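Local coordinates for probable glutamine synthetase (Pseudomonas aeruginosa, PDB 4HPP), which is a probable member of the glutamine synthetase family, built from a smaller N-terminal sheet domain and a larger catalytic domain, at residues T15-G19 with T339-L344; H265-V270 with V349-R354. All blocks are in the same frame, centred on the assembly; numbering follows the deposited sequence.

Interaction 1: residues T15-G19 with T339-L344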
loop_
_atom_site.group_PDB
_atom_site.type_symbol
_atom_site.label_atom_id
_atom_site.label_comp_id
_atom_site.label_asym_id
_atom_site.label_seq_id
_atom_site.Cartn_x
_atom_site.Cartn_y
_atom_site.Cartn_z
ATOM N N THR A 15 -26.742 30.847 10.976
ATOM C CA THR A 15 -25.489 31.426 10.522
ATOM C C THR A 15 -25.314 32.692 11.343
ATOM O O THR A 15 -26.163 33.576 11.286
ATOM C CB THR A 15 -25.532 31.682 9.018
ATOM O OG1 THR A 15 -25.697 30.423 8.374
ATOM C CG2 THR A 15 -24.262 32.392 8.497
ATOM N N ASP A 16 -24.257 32.749 12.162
ATOM C CA ASP A 16 -24.181 33.811 13.149
ATOM C C ASP A 16 -23.550 35.018 12.552
ATOM O O ASP A 16 -23.280 35.043 11.348
ATOM C CB ASP A 16 -23.497 33.374 14.447
ATOM C CG ASP A 16 -22.072 33.007 14.246
ATOM O OD1 ASP A 16 -21.523 32.221 15.054
ATOM O OD2 ASP A 16 -21.505 33.510 13.272
ATOM N N LEU A 17 -23.334 36.022 13.405
ATOM C CA LEU A 17 -22.981 37.367 12.939
ATOM C C LEU A 17 -21.532 37.351 12.522
ATOM O O LEU A 17 -20.996 38.293 11.829
ATOM C CB LEU A 17 -23.219 38.404 14.041
ATOM C CG LEU A 17 -24.629 38.419 14.595
ATOM C CD1 LEU A 17 -24.617 39.373 15.761
ATOM C CD2 LEU A 17 -25.634 38.832 13.541
ATOM N N ALA A 18 -20.922 36.247 12.927
ATOM C CA ALA A 18 -19.524 35.972 12.603
ATOM C C ALA A 18 -19.391 35.227 11.235
ATOM O O ALA A 18 -18.291 34.879 10.775
ATOM C CB ALA A 18 -18.873 35.224 13.775
ATOM N N GLY A 19 -20.536 35.000 10.592
ATOM C CA GLY A 19 -20.603 34.358 9.283
ATOM C C GLY A 19 -20.297 32.891 9.367
ATOM O O GLY A 19 -20.012 32.271 8.337
ATOM N N THR A 339 -16.658 36.120 4.562
ATOM C CA THR A 339 -16.602 36.186 6.019
ATOM C C THR A 339 -17.902 36.790 6.547
ATOM O O THR A 339 -18.154 36.795 7.754
ATOM C CB THR A 339 -15.410 37.027 6.558
ATOM O OG1 THR A 339 -15.560 38.375 6.131
ATOM C CG2 THR A 339 -14.115 36.502 6.048
ATOM N N THR A 340 -18.748 37.275 5.648
ATOM C CA THR A 340 -20.087 37.759 6.081
ATOM C C THR A 340 -21.078 36.701 6.509
ATOM O O THR A 340 -20.860 35.528 6.306
ATOM C CB THR A 340 -20.823 38.491 4.958
ATOM O OG1 THR A 340 -20.958 37.603 3.838
ATOM C CG2 THR A 340 -20.046 39.731 4.612
ATOM N N CYS A 341 -22.162 37.154 7.131
ATOM C CA CYS A 341 -23.364 36.362 7.321
ATOM C C CYS A 341 -24.388 36.680 6.185
ATOM O O CYS A 341 -25.063 37.689 6.215
ATOM C CB CYS A 341 -23.923 36.572 8.740
ATOM S SG CYS A 341 -25.673 36.119 8.882
ATOM N N PRO A 342 -24.495 35.828 5.158
ATOM C CA PRO A 342 -25.384 36.176 3.993
ATOM C C PRO A 342 -26.660 37.001 4.312
ATOM O O PRO A 342 -26.937 38.007 3.645
ATOM C CB PRO A 342 -25.748 34.806 3.425
ATOM C CG PRO A 342 -24.581 33.936 3.770
ATOM C CD PRO A 342 -23.803 34.536 4.940
ATOM N N HIS A 343 -27.418 36.592 5.320
ATOM C CA HIS A 343 -28.618 37.309 5.819
ATOM C C HIS A 343 -28.387 38.637 6.384
ATOM O O HIS A 343 -29.185 39.524 6.139
ATOM C CB HIS A 343 -29.225 36.517 6.909
ATOM C CG HIS A 343 -29.411 35.086 6.537
ATOM N ND1 HIS A 343 -28.507 34.149 6.838
ATOM C CD2 HIS A 343 -30.435 34.449 5.839
ATOM C CE1 HIS A 343 -28.932 32.951 6.347
ATOM N NE2 HIS A 343 -30.114 33.145 5.751
ATOM N N LEU A 344 -27.319 38.800 7.184
ATOM C CA LEU A 344 -27.015 40.110 7.737
ATOM C C LEU A 344 -26.524 41.052 6.637
ATOM O O LEU A 344 -26.963 42.194 6.517
ATOM C CB LEU A 344 -26.037 39.998 8.914
ATOM C CG LEU A 344 -25.558 41.325 9.524
ATOM C CD1 LEU A 344 -26.753 42.007 10.173
ATOM C CD2 LEU A 344 -24.416 41.142 10.507
#
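Cys-341 pushes its CB against the carbonyl oxygen of Asp-16, Cys-341 CB to Asp-16 O being 3.1 Å. The same oxygen already closes the type I turn from Asp-16 to Gly-19 by accepting Gly-19 N at 2.8 Å. Beside it the backbones almost touch: Gly-19 CA lies 3.2 Å from Thr-340 O, and the glycine, with a positive phi of 72°, brings its bare CA against the carbonyls of Thr-339 and Thr-340. A chi1 of 160° swings the sulphur of Cys-341 away from its own N and over the first helical turn, where Leu-344 N donates to Cys-341 SG at 3.6 Å, a capping bond. Away from this tight centre the packing is looser, though still buried. Leu-17 CD2 and Leu-344 CD2 meet methyl to methyl at 4.0 Å, with Tyr-416 of helix 410-427 touching both leucines. On the Thr-15 side, Thr-15 CG2 approaches Pro-342 CD at 4.2 Å, the two side chains crossing at about a right angle next to Val-203. Asp-16 turns its carboxylate to Arg-22 in a salt bridge. The arrangement is a beta-hairpin turn of the N-terminal domain seated on a cysteine N-cap, at the start of catalytic-domain helix 342-358.

Interaction 2: residues H265-V270 with V349-R354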
loop_
_atom_site.group_PDB
_atom_site.type_symbol
_atom_site.label_atom_id
_atom_site.label_comp_id
_atom_site.label_asym_id
_atom_site.label_seq_id
_atom_site.Cartn_x
_atom_site.Cartn_y
_atom_site.Cartn_z
ATOM N N HIS A 265 -33.016 56.028 -6.839
ATOM C CA HIS A 265 -33.165 56.257 -5.403
ATOM C C HIS A 265 -32.516 55.116 -4.636
ATOM O O HIS A 265 -31.639 55.322 -3.769
ATOM C CB HIS A 265 -34.636 56.442 -5.004
ATOM C CG HIS A 265 -35.299 57.687 -5.600
ATOM N ND1 HIS A 265 -34.741 58.927 -5.525
ATOM C CD2 HIS A 265 -36.530 57.849 -6.267
ATOM C CE1 HIS A 265 -35.557 59.820 -6.143
ATOM N NE2 HIS A 265 -36.646 59.157 -6.593
ATOM N N TRP A 266 -32.905 53.894 -4.982
ATOM C CA TRP A 266 -32.314 52.710 -4.378
ATOM C C TRP A 266 -30.778 52.698 -4.375
ATOM O O TRP A 266 -30.127 52.600 -3.310
ATOM C CB TRP A 266 -32.900 51.467 -5.017
ATOM C CG TRP A 266 -32.585 50.263 -4.186
ATOM C CD1 TRP A 266 -33.316 49.761 -3.124
ATOM C CD2 TRP A 266 -31.394 49.377 -4.293
ATOM N NE1 TRP A 266 -32.700 48.651 -2.601
ATOM C CE2 TRP A 266 -31.544 48.371 -3.245
ATOM C CE3 TRP A 266 -30.279 49.307 -5.151
ATOM C CZ2 TRP A 266 -30.606 47.343 -3.056
ATOM C CZ3 TRP A 266 -29.336 48.273 -4.955
ATOM C CH2 TRP A 266 -29.492 47.313 -3.920
ATOM N N ALA A 267 -30.182 52.816 -5.558
ATOM C CA ALA A 267 -28.729 52.888 -5.678
ATOM C C ALA A 267 -28.117 54.025 -4.854
ATOM O O ALA A 267 -26.995 53.886 -4.298
ATOM C CB ALA A 267 -28.326 53.013 -7.135
ATOM N N ALA A 268 -28.846 55.137 -4.761
ATOM C CA ALA A 268 -28.328 56.316 -4.048
ATOM C C ALA A 268 -28.183 56.081 -2.519
ATOM O O ALA A 268 -27.170 56.473 -1.873
ATOM C CB ALA A 268 -29.201 57.515 -4.346
ATOM N N GLY A 269 -29.181 55.390 -1.966
ATOM C CA GLY A 269 -29.155 54.967 -0.551
ATOM C C GLY A 269 -28.019 54.026 -0.192
ATOM O O GLY A 269 -27.359 54.197 0.848
ATOM N N VAL A 270 -27.807 53.035 -1.064
ATOM C CA VAL A 270 -26.710 52.097 -0.960
ATOM C C VAL A 270 -25.422 52.909 -0.973
ATOM O O VAL A 270 -24.568 52.715 -0.090
ATOM C CB VAL A 270 -26.711 51.100 -2.148
ATOM C CG1 VAL A 270 -25.410 50.297 -2.233
ATOM C CG2 VAL A 270 -27.945 50.199 -2.145
ATOM N N VAL A 349 -27.799 45.760 3.066
ATOM C CA VAL A 349 -27.760 46.426 1.771
ATOM C C VAL A 349 -29.170 46.887 1.403
ATOM O O VAL A 349 -29.382 48.047 1.000
ATOM C CB VAL A 349 -27.167 45.498 0.662
ATOM C CG1 VAL A 349 -27.399 46.061 -0.751
ATOM C CG2 VAL A 349 -25.694 45.200 0.940
ATOM N N LEU A 350 -30.134 45.992 1.575
ATOM C CA LEU A 350 -31.505 46.289 1.169
ATOM C C LEU A 350 -32.022 47.426 2.031
ATOM O O LEU A 350 -32.889 48.188 1.586
ATOM C CB LEU A 350 -32.405 45.066 1.292
ATOM C CG LEU A 350 -32.610 43.990 0.195
ATOM C CD1 LEU A 350 -33.438 42.821 0.769
ATOM C CD2 LEU A 350 -33.322 44.542 -1.031
ATOM N N ILE A 351 -31.458 47.559 3.245
ATOM C CA ILE A 351 -31.862 48.622 4.183
ATOM C C ILE A 351 -31.494 49.978 3.594
ATOM O O ILE A 351 -32.381 50.818 3.356
ATOM C CB ILE A 351 -31.270 48.459 5.621
ATOM C CG1 ILE A 351 -32.149 47.535 6.476
ATOM C CG2 ILE A 351 -31.282 49.786 6.355
ATOM C CD1 ILE A 351 -31.452 46.938 7.669
ATOM N N ALA A 352 -30.195 50.168 3.336
ATOM C CA ALA A 352 -29.695 51.458 2.892
ATOM C C ALA A 352 -30.365 51.844 1.589
ATOM O O ALA A 352 -30.646 53.018 1.370
ATOM C CB ALA A 352 -28.186 51.441 2.737
ATOM N N GLY A 353 -30.623 50.846 0.747
ATOM C CA GLY A 353 -31.399 51.007 -0.483
ATOM C C GLY A 353 -32.777 51.524 -0.154
ATOM O O GLY A 353 -33.218 52.534 -0.729
ATOM N N ARG A 354 -33.448 50.851 0.781
ATOM C CA ARG A 354 -34.776 51.288 1.259
ATOM C C ARG A 354 -34.710 52.750 1.678
ATOM O O ARG A 354 -35.461 53.558 1.180
ATOM C CB ARG A 354 -35.291 50.443 2.444
ATOM C CG ARG A 354 -36.752 49.972 2.367
ATOM C CD ARG A 354 -37.401 49.702 3.746
ATOM N NE ARG A 354 -36.513 49.215 4.832
ATOM C CZ ARG A 354 -36.243 49.860 5.979
ATOM N NH1 ARG A 354 -36.789 51.038 6.207
ATOM N NH2 ARG A 354 -35.419 49.342 6.906
#
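Helices 261-281 and 342-358 cross here at 118° between their N-to-C directions, with local axes only 6.8 Å apart and the closest CA pair being Trp-266 and Gly-353. Two glycines make that spacing possible. Gly-269 CA sits 3.1 Å from Ala-352 O, a CA-H...O contact, while Ala-352 CB returns the approach by resting 3.4 Å from Gly-269 O. A CA-H of Gly-353 is directed at Trp-266 O in a second CA-H...O contact, 3.5 Å from CA to O, and the same CA also lies under the indole: Gly-353 CA is 3.6 Å from the centroid of the five-membered ring of Trp-266 and 20° off the ring normal, a CH-pi contact. This is close helix-helix packing through glycines, with backbone facing backbone inside the catalytic domain. The indole reaches across because its CG is anti to the backbone N (chi1 -165°), which lays the ring along the neighbouring helix. Its six-membered end then meets Val-349, Trp-266 CH2 to Val-349 CG1 at 4.0 Å, and Leu-239 of strand 235-243 touches both side chains. Val-270 CG2 shares the glycine's face of the ring, and sits 3.9 Å from Gly-353 CA. The indole nitrogen is satisfied by Tyr-119 OH of helix 108-121, a hydroxyl also hydrogen-bonded to Leu-350 O. Next to Gly-353, Arg-354 has its CB directed away from helix 261-281, and its guanidinium forms salt bridges with Glu-115 and Glu-407.

In the fold
Helix 342-358 serves both contacts, interaction 1 at its N-terminal start and interaction 2 further along, with centres about 20 Å apart and nearest atoms about 5 Å apart. Both are buried, but the centre of interaction 1 lies about 6 Å from the centre of the chain, that of interaction 2 about 18 Å. The first joins the two domains through a turn, and its chemistry is that of a helix start, with carbonyls, a sulphur cap and a few methyls. The second stays within the catalytic domain and joins two helices through glycine backbone and an indole face. Helix 108-121 touches both, by Pro-108 and Leu-111 at one end and Tyr-119 at the other.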